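Local coordinates for glycosyl hydrolases family 31 family protein (Aspergillus niger, PDB 6DRU), which releases alpha-xylose from the non-reducing terminal glucose of xyloglucan oligosaccharides as a family 31 alpha-xylosidase, at residues A143-Q148 against F201-T206. Numbering follows the deposited sequence.
Sequences ATPDEQ and FGTLRT
Ala143 turns its CB into the bend of 202-206 and is the tightly packed, buried part of this contact. The methyl touches backbone and a hydroxyl: Ala143 CB is 3.8 Å from Arg205 N and also 3.8 Å from Thr206 OG1, with Gly202 O slightly farther off. Beside it, Ala143 N gives a weak, bent hydrogen bond to Leu204 O (3.1 Å, N-H...O 143°). The carbonyl of the same alanine receives a CA-H...O contact from Leu204 (CA to Ala143 O 3.3 Å, 148° at the hydrogen). Lys163 NZ hydrogen-bonds to Thr144 O, Thr203 O and Gly202 O, and so gathers carbonyls of both segments on one side chain. Residues 202-204 form the turn of a beta hairpin between strands 197-201 and 205-213, within an antiparallel sheet of the N-terminal beta region, and strand 135-142 pairs with 205-213. The contact thus carries the pairing past the end of 135-142, where the chain enters a type I turn from Thr144 to Glu147. That turn is closed by Glu147 N to Thr144 O, and Glu147 OE2 takes a weak bond from Thr144 N (3.4 Å). At the outer rim, where Pro145 is exposed, the packing is sparser and apolar. The Pro145 ring meets Thr203 at about a right angle, Pro145 CB lying 3.7 Å from Thr203 CG2, a methyl set anti to the backbone N. Pro145 CG also reaches Leu204 CD2 at 3.9 Å, although the CB of that leucine points away overall. An N-acetylglucosamine also touches Pro145. The second subunit approaches Thr203 and Leu204: its Ser165 OG hydrogen-bonds to Thr203 OG1, its Asp157 packs on Leu204, and its Asp168 forms a salt bridge with Arg205.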
loop_
_atom_site.group_PDB
_atom_site.type_symbol
_atom_site.label_atom_id
_atom_site.label_comp_id
_atom_site.label_asym_id
_atom_site.label_seq_id
_atom_site.Cartn_x
_atom_site.Cartn_y
_atom_site.Cartn_z
ATOM N N ALA A 143 12.814 21.425 -20.692
ATOM C CA ALA A 143 12.399 21.463 -22.086
ATOM C C ALA A 143 12.091 22.903 -22.471
ATOM O O ALA A 143 11.799 23.748 -21.619
ATOM C CB ALA A 143 11.183 20.564 -22.339
ATOM N N THR A 144 12.157 23.175 -23.771
ATOM C CA THR A 144 11.850 24.499 -24.283
ATOM C C THR A 144 10.519 24.478 -25.029
ATOM O O THR A 144 10.110 23.434 -25.545
ATOM C CB THR A 144 12.951 24.999 -25.225
ATOM O OG1 THR A 144 13.245 23.988 -26.197
ATOM C CG2 THR A 144 14.212 25.330 -24.442
ATOM N N PRO A 145 9.816 25.612 -25.102
ATOM C CA PRO A 145 8.495 25.602 -25.752
ATOM C C PRO A 145 8.546 25.245 -27.227
ATOM O O PRO A 145 7.553 24.742 -27.765
ATOM C CB PRO A 145 7.991 27.037 -25.540
ATOM C CG PRO A 145 8.767 27.550 -24.373
ATOM C CD PRO A 145 10.117 26.916 -24.486
ATOM N N ASP A 146 9.673 25.482 -27.893
ATOM C CA ASP A 146 9.806 25.256 -29.324
ATOM C C ASP A 146 10.231 23.835 -29.676
ATOM O O ASP A 146 10.363 23.520 -30.865
ATOM C CB ASP A 146 10.805 26.260 -29.916
ATOM C CG ASP A 146 12.193 26.134 -29.306
ATOM O OD1 ASP A 146 12.950 25.219 -29.699
ATOM O OD2 ASP A 146 12.525 26.953 -28.422
ATOM N N GLU A 147 10.444 22.972 -28.686
ATOM C CA GLU A 147 11.023 21.662 -28.938
ATOM C C GLU A 147 10.016 20.747 -29.628
ATOM O O GLU A 147 8.799 20.928 -29.534
ATOM C CB GLU A 147 11.496 21.019 -27.634
ATOM C CG GLU A 147 12.688 20.091 -27.798
ATOM C CD GLU A 147 13.276 19.651 -26.472
ATOM O OE1 GLU A 147 14.016 18.644 -26.457
ATOM O OE2 GLU A 147 12.988 20.300 -25.444
ATOM N N GLN A 148 10.545 19.753 -30.337
ATOM C CA GLN A 148 9.736 18.775 -31.049
ATOM C C GLN A 148 10.179 17.373 -30.659
ATOM O O GLN A 148 11.379 17.089 -30.591
ATOM C CB GLN A 148 9.844 18.967 -32.566
ATOM C CG GLN A 148 9.311 20.302 -33.056
ATOM C CD GLN A 148 9.298 20.405 -34.567
ATOM O OE1 GLN A 148 9.176 19.401 -35.270
ATOM N NE2 GLN A 148 9.435 21.622 -35.076
ATOM N N PHE A 201 5.567 15.180 -21.996
ATOM C CA PHE A 201 6.318 16.070 -22.878
ATOM C C PHE A 201 5.720 17.474 -22.802
ATOM O O PHE A 201 5.116 17.991 -23.741
ATOM C CB PHE A 201 6.325 15.524 -24.301
ATOM C CG PHE A 201 7.093 14.246 -24.446
ATOM C CD1 PHE A 201 8.478 14.250 -24.409
ATOM C CD2 PHE A 201 6.435 13.039 -24.608
ATOM C CE1 PHE A 201 9.193 13.073 -24.536
ATOM C CE2 PHE A 201 7.142 11.859 -24.737
ATOM C CZ PHE A 201 8.525 11.877 -24.702
ATOM N N GLY A 202 5.911 18.091 -21.635
ATOM C CA GLY A 202 5.341 19.391 -21.365
ATOM C C GLY A 202 6.106 20.526 -22.016
ATOM O O GLY A 202 7.168 20.347 -22.614
ATOM N N THR A 203 5.534 21.726 -21.887
ATOM C CA THR A 203 6.134 22.905 -22.501
ATOM C C THR A 203 7.531 23.167 -21.956
ATOM O O THR A 203 8.460 23.460 -22.720
ATOM C CB THR A 203 5.241 24.125 -22.278
ATOM O OG1 THR A 203 3.906 23.830 -22.708
ATOM C CG2 THR A 203 5.774 25.325 -23.055
ATOM N N LEU A 204 7.704 23.067 -20.639
ATOM C CA LEU A 204 8.967 23.408 -20.004
ATOM C C LEU A 204 9.622 22.251 -19.265
ATOM O O LEU A 204 10.705 22.438 -18.697
ATOM C CB LEU A 204 8.765 24.582 -19.037
ATOM C CG LEU A 204 8.267 25.858 -19.711
ATOM C CD1 LEU A 204 7.997 26.941 -18.683
ATOM C CD2 LEU A 204 9.283 26.329 -20.738
ATOM N N ARG A 205 9.011 21.068 -19.246
ATOM C CA ARG A 205 9.568 19.956 -18.489
ATOM C C ARG A 205 9.226 18.639 -19.166
ATOM O O ARG A 205 8.076 18.417 -19.553
ATOM C CB ARG A 205 9.041 19.936 -17.052
ATOM C CG ARG A 205 9.541 18.745 -16.250
ATOM C CD ARG A 205 8.978 18.736 -14.844
ATOM N NE ARG A 205 7.538 18.506 -14.855
ATOM C CZ ARG A 205 6.807 18.307 -13.765
ATOM N NH1 ARG A 205 7.382 18.314 -12.568
ATOM N NH2 ARG A 205 5.502 18.100 -13.872
ATOM N N THR A 206 10.226 17.775 -19.305
ATOM C CA THR A 206 10.023 16.399 -19.732
ATOM C C THR A 206 10.159 15.495 -18.515
ATOM O O THR A 206 11.172 15.548 -17.809
ATOM C CB THR A 206 11.037 16.002 -20.807
ATOM O OG1 THR A 206 10.866 16.839 -21.957
ATOM C CG2 THR A 206 10.841 14.549 -21.210
#